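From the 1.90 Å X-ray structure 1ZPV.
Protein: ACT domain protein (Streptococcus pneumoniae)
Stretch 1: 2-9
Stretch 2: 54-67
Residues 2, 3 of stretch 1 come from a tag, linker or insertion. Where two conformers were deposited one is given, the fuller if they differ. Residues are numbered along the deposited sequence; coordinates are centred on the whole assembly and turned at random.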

# COMPACT_ATOMS: atom_id res chain seq x y z
N ASN C 2 -2.79 27.58 6.96
CA ASN C 2 -2.59 27.59 5.47
C ASN C 2 -3.86 27.50 4.61
O ASN C 2 -4.95 27.19 5.11
CB ASN C 2 -1.53 26.55 5.05
CG ASN C 2 -1.87 25.12 5.46
OD1 ASN C 2 -3.01 24.66 5.28
ND2 ASN C 2 -0.89 24.41 6.00
N ALA C 3 -3.71 27.76 3.30
CA ALA C 3 -4.84 27.87 2.38
C ALA C 3 -4.90 26.71 1.37
O ALA C 3 -5.90 26.53 0.66
CB ALA C 3 -4.79 29.21 1.64
N MSE C 4 -3.82 25.93 1.30
CA MSE C 4 -3.75 24.80 0.40
C MSE C 4 -3.06 23.68 1.16
O MSE C 4 -2.07 23.94 1.88
CB MSE C 4 -2.97 25.18 -0.88
CG MSE C 4 -2.73 24.07 -1.88
SE MSE C 4 -1.18 22.91 -1.42
CE MSE C 4 -0.66 22.45 -3.30
N LYS C 5 -3.56 22.46 1.00
CA LYS C 5 -2.86 21.25 1.47
C LYS C 5 -3.13 20.16 0.46
O LYS C 5 -4.23 20.09 -0.09
CB LYS C 5 -3.38 20.81 2.85
CG LYS C 5 -2.50 19.81 3.57
CD LYS C 5 -2.74 19.80 5.09
CE LYS C 5 -1.87 20.82 5.84
NZ LYS C 5 -0.38 20.60 5.68
N ALA C 6 -2.12 19.30 0.25
CA ALA C 6 -2.21 18.23 -0.73
C ALA C 6 -1.35 17.04 -0.38
O ALA C 6 -0.39 17.16 0.38
CB ALA C 6 -1.81 18.74 -2.13
N ILE C 7 -1.65 15.90 -1.00
CA ILE C 7 -0.84 14.70 -0.83
C ILE C 7 -0.29 14.34 -2.21
O ILE C 7 -1.05 14.23 -3.15
CB ILE C 7 -1.68 13.52 -0.25
CG1 ILE C 7 -2.29 13.90 1.12
CG2 ILE C 7 -0.80 12.29 -0.08
CD1 ILE C 7 -3.64 14.62 1.03
N ILE C 8 1.03 14.22 -2.30
CA ILE C 8 1.71 13.91 -3.54
C ILE C 8 2.23 12.49 -3.45
O ILE C 8 2.84 12.07 -2.45
CB ILE C 8 2.90 14.87 -3.80
CG1 ILE C 8 2.42 16.32 -3.90
CG2 ILE C 8 3.77 14.40 -5.03
CD1 ILE C 8 3.59 17.39 -4.17
N THR C 9 2.01 11.73 -4.51
CA THR C 9 2.49 10.37 -4.50
C THR C 9 3.30 10.14 -5.76
O THR C 9 2.99 10.67 -6.85
CB THR C 9 1.33 9.35 -4.34
OG1 THR C 9 0.40 9.53 -5.37
CG2 THR C 9 0.58 9.59 -3.04
N ASP C 54 0.42 28.79 2.18
CA ASP C 54 -0.48 29.80 2.78
C ASP C 54 -1.31 30.56 1.74
O ASP C 54 -2.15 31.39 2.11
CB ASP C 54 0.25 30.72 3.77
CG ASP C 54 1.15 31.75 3.10
OD1 ASP C 54 1.28 31.76 1.86
OD2 ASP C 54 1.75 32.56 3.84
N GLU C 55 -1.07 30.29 0.46
CA GLU C 55 -1.87 30.85 -0.64
C GLU C 55 -2.66 29.73 -1.31
O GLU C 55 -2.20 28.59 -1.37
CB GLU C 55 -0.97 31.50 -1.69
CG GLU C 55 0.44 31.75 -1.22
CD GLU C 55 0.83 33.20 -1.28
OE1 GLU C 55 -0.09 34.06 -1.30
OE2 GLU C 55 2.06 33.48 -1.28
N LYS C 56 -3.86 30.07 -1.80
CA LYS C 56 -4.65 29.12 -2.59
C LYS C 56 -3.86 28.83 -3.85
O LYS C 56 -3.15 29.72 -4.36
CB LYS C 56 -6.03 29.71 -2.94
CG LYS C 56 -6.92 29.99 -1.72
CD LYS C 56 -7.36 28.69 -1.05
CE LYS C 56 -8.24 28.91 0.16
NZ LYS C 56 -8.32 27.65 0.95
N GLN C 57 -3.95 27.59 -4.32
CA GLN C 57 -3.26 27.13 -5.52
C GLN C 57 -4.28 26.69 -6.55
O GLN C 57 -5.50 26.62 -6.27
CB GLN C 57 -2.27 25.98 -5.18
CG GLN C 57 -1.20 26.34 -4.15
CD GLN C 57 -0.27 27.40 -4.67
OE1 GLN C 57 0.12 27.35 -5.84
NE2 GLN C 57 0.07 28.39 -3.84
N ASP C 58 -3.79 26.40 -7.76
CA ASP C 58 -4.64 25.97 -8.82
C ASP C 58 -4.28 24.51 -9.08
O ASP C 58 -3.26 24.24 -9.68
CB ASP C 58 -4.39 26.83 -10.08
CG ASP C 58 -5.16 26.37 -11.27
OD1 ASP C 58 -6.10 25.56 -11.11
OD2 ASP C 58 -4.81 26.78 -12.40
N PHE C 59 -5.11 23.57 -8.60
CA PHE C 59 -4.80 22.15 -8.79
C PHE C 59 -4.84 21.70 -10.24
O PHE C 59 -4.25 20.69 -10.57
CB PHE C 59 -5.69 21.24 -7.90
CG PHE C 59 -5.24 21.20 -6.49
CD1 PHE C 59 -4.32 20.25 -6.06
CD2 PHE C 59 -5.64 22.19 -5.60
CE1 PHE C 59 -3.85 20.27 -4.73
CE2 PHE C 59 -5.19 22.23 -4.28
CZ PHE C 59 -4.29 21.26 -3.84
N THR C 60 -5.55 22.45 -11.11
CA THR C 60 -5.54 22.09 -12.52
C THR C 60 -4.12 22.23 -13.04
O THR C 60 -3.60 21.31 -13.66
CB THR C 60 -6.48 22.96 -13.32
OG1 THR C 60 -7.77 22.91 -12.69
CG2 THR C 60 -6.57 22.49 -14.78
N TYR C 61 -3.51 23.36 -12.75
CA TYR C 61 -2.12 23.62 -13.12
C TYR C 61 -1.15 22.66 -12.44
O TYR C 61 -0.29 22.06 -13.11
CB TYR C 61 -1.73 25.08 -12.82
CG TYR C 61 -0.27 25.34 -13.02
CD1 TYR C 61 0.33 25.21 -14.30
CD2 TYR C 61 0.54 25.68 -11.95
CE1 TYR C 61 1.71 25.44 -14.47
CE2 TYR C 61 1.89 25.87 -12.12
CZ TYR C 61 2.46 25.77 -13.37
OH TYR C 61 3.83 25.99 -13.47
N LEU C 62 -1.31 22.48 -11.13
CA LEU C 62 -0.36 21.60 -10.37
C LEU C 62 -0.34 20.14 -10.83
O LEU C 62 0.74 19.49 -10.88
CB LEU C 62 -0.59 21.67 -8.85
CG LEU C 62 -0.38 23.05 -8.20
CD1 LEU C 62 -0.89 23.03 -6.75
CD2 LEU C 62 1.08 23.55 -8.27
N ARG C 63 -1.52 19.62 -11.13
CA ARG C 63 -1.64 18.25 -11.57
C ARG C 63 -0.87 18.11 -12.88
O ARG C 63 -0.04 17.21 -13.04
CB ARG C 63 -3.10 17.82 -11.73
CG ARG C 63 -3.84 17.71 -10.41
CD ARG C 63 -5.20 17.05 -10.55
NE ARG C 63 -6.22 17.93 -11.16
CZ ARG C 63 -6.52 17.94 -12.46
NH1 ARG C 63 -5.89 17.13 -13.30
NH2 ARG C 63 -7.46 18.77 -12.92
N ASN C 64 -1.12 19.03 -13.81
CA ASN C 64 -0.43 19.02 -15.09
C ASN C 64 1.07 19.19 -14.94
O ASN C 64 1.85 18.49 -15.59
CB ASN C 64 -0.97 20.11 -16.04
CG ASN C 64 -2.24 19.65 -16.78
OD1 ASN C 64 -2.69 18.51 -16.63
ND2 ASN C 64 -2.82 20.55 -17.55
N GLU C 65 1.47 20.15 -14.12
CA GLU C 65 2.89 20.45 -13.91
C GLU C 65 3.65 19.30 -13.26
O GLU C 65 4.77 18.97 -13.69
CB GLU C 65 3.02 21.73 -13.10
CG GLU C 65 4.43 22.15 -12.82
CD GLU C 65 5.09 22.89 -13.98
OE1 GLU C 65 4.54 22.96 -15.11
OE2 GLU C 65 6.18 23.41 -13.71
N PHE C 66 3.05 18.65 -12.25
CA PHE C 66 3.69 17.49 -11.62
C PHE C 66 3.81 16.28 -12.56
O PHE C 66 4.84 15.61 -12.58
CB PHE C 66 3.00 17.15 -10.29
CG PHE C 66 3.52 17.95 -9.11
CD1 PHE C 66 2.71 18.83 -8.43
CD2 PHE C 66 4.83 17.80 -8.70
CE1 PHE C 66 3.22 19.55 -7.30
CE2 PHE C 66 5.34 18.51 -7.61
CZ PHE C 66 4.56 19.38 -6.91
N GLU C 67 2.79 16.05 -13.36
CA GLU C 67 2.81 14.95 -14.33
C GLU C 67 3.88 15.23 -15.39
O GLU C 67 4.65 14.35 -15.77
CB GLU C 67 1.42 14.75 -14.93
CG GLU C 67 1.39 13.83 -16.15
CD GLU C 67 -0.02 13.54 -16.61
OE1 GLU C 67 -0.71 14.45 -17.15
OE2 GLU C 67 -0.45 12.37 -16.44

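Strand 4-9 and helix 59-67 run nearly parallel, their N-to-C directions 18° apart and their axes 11.3 Å at closest approach. That spacing leaves room for one layer of interlocking side chains. Alternation along the strand selects them: Met4, Ala6 and Ile8 point toward the helical stretch, while Lys5 and Ile7 point away. The helix answers with Phe59, Leu62 and Phe66, spaced three and four residues apart so that they recur on one side.

Met4, deposited as selenomethionine, spans several partners. With chi1 t and chi2 m, its unbranched chain passes Gln57 and Phe59, CG lying 3.8 Å from Phe59 CZ, and delivers CE to within 3.5 Å of Leu62 CD1. Its selenium lies 5.4 Å from the Phe59 ring centroid, obliquely. Leu62, in the m,t rotamer, presents CD1 to that methyl. The CA-to-CB bond of Phe59 points sideways, but chi1 of -78° (m) and chi2 of -90° carry its ring back to the strand, where CE1 meets Ala6 CB at 3.6 Å. The small Ala6 methyl lies at the ring edge, near its plane, and gives the ring a close apolar contact without a longer side chain between them. Farther along, Ile8 (m,t) extends CD1 to 3.5 Å from Phe66 CZ, a methyl-to-ring contact between two buried residues.

Before the helix, packing continues, joined by the only hydrogen bond between the stretches. Lys56 points away at CB, yet its m,m,t,t chain returns so that NZ donates to Ala3 O at 2.7 Å. Its aliphatic part also packs here, CD lying 3.8 Å from Ala3 CB. Ala3 belongs to the expression tag, so this bond is not native. Within stretch 2 itself, Asp58 is the N-cap: with chi1 t, its OD1 accepts from Thr60 N at 3.2 Å, satisfying an amide in the helix's first turn. Its short carboxylate suits that role.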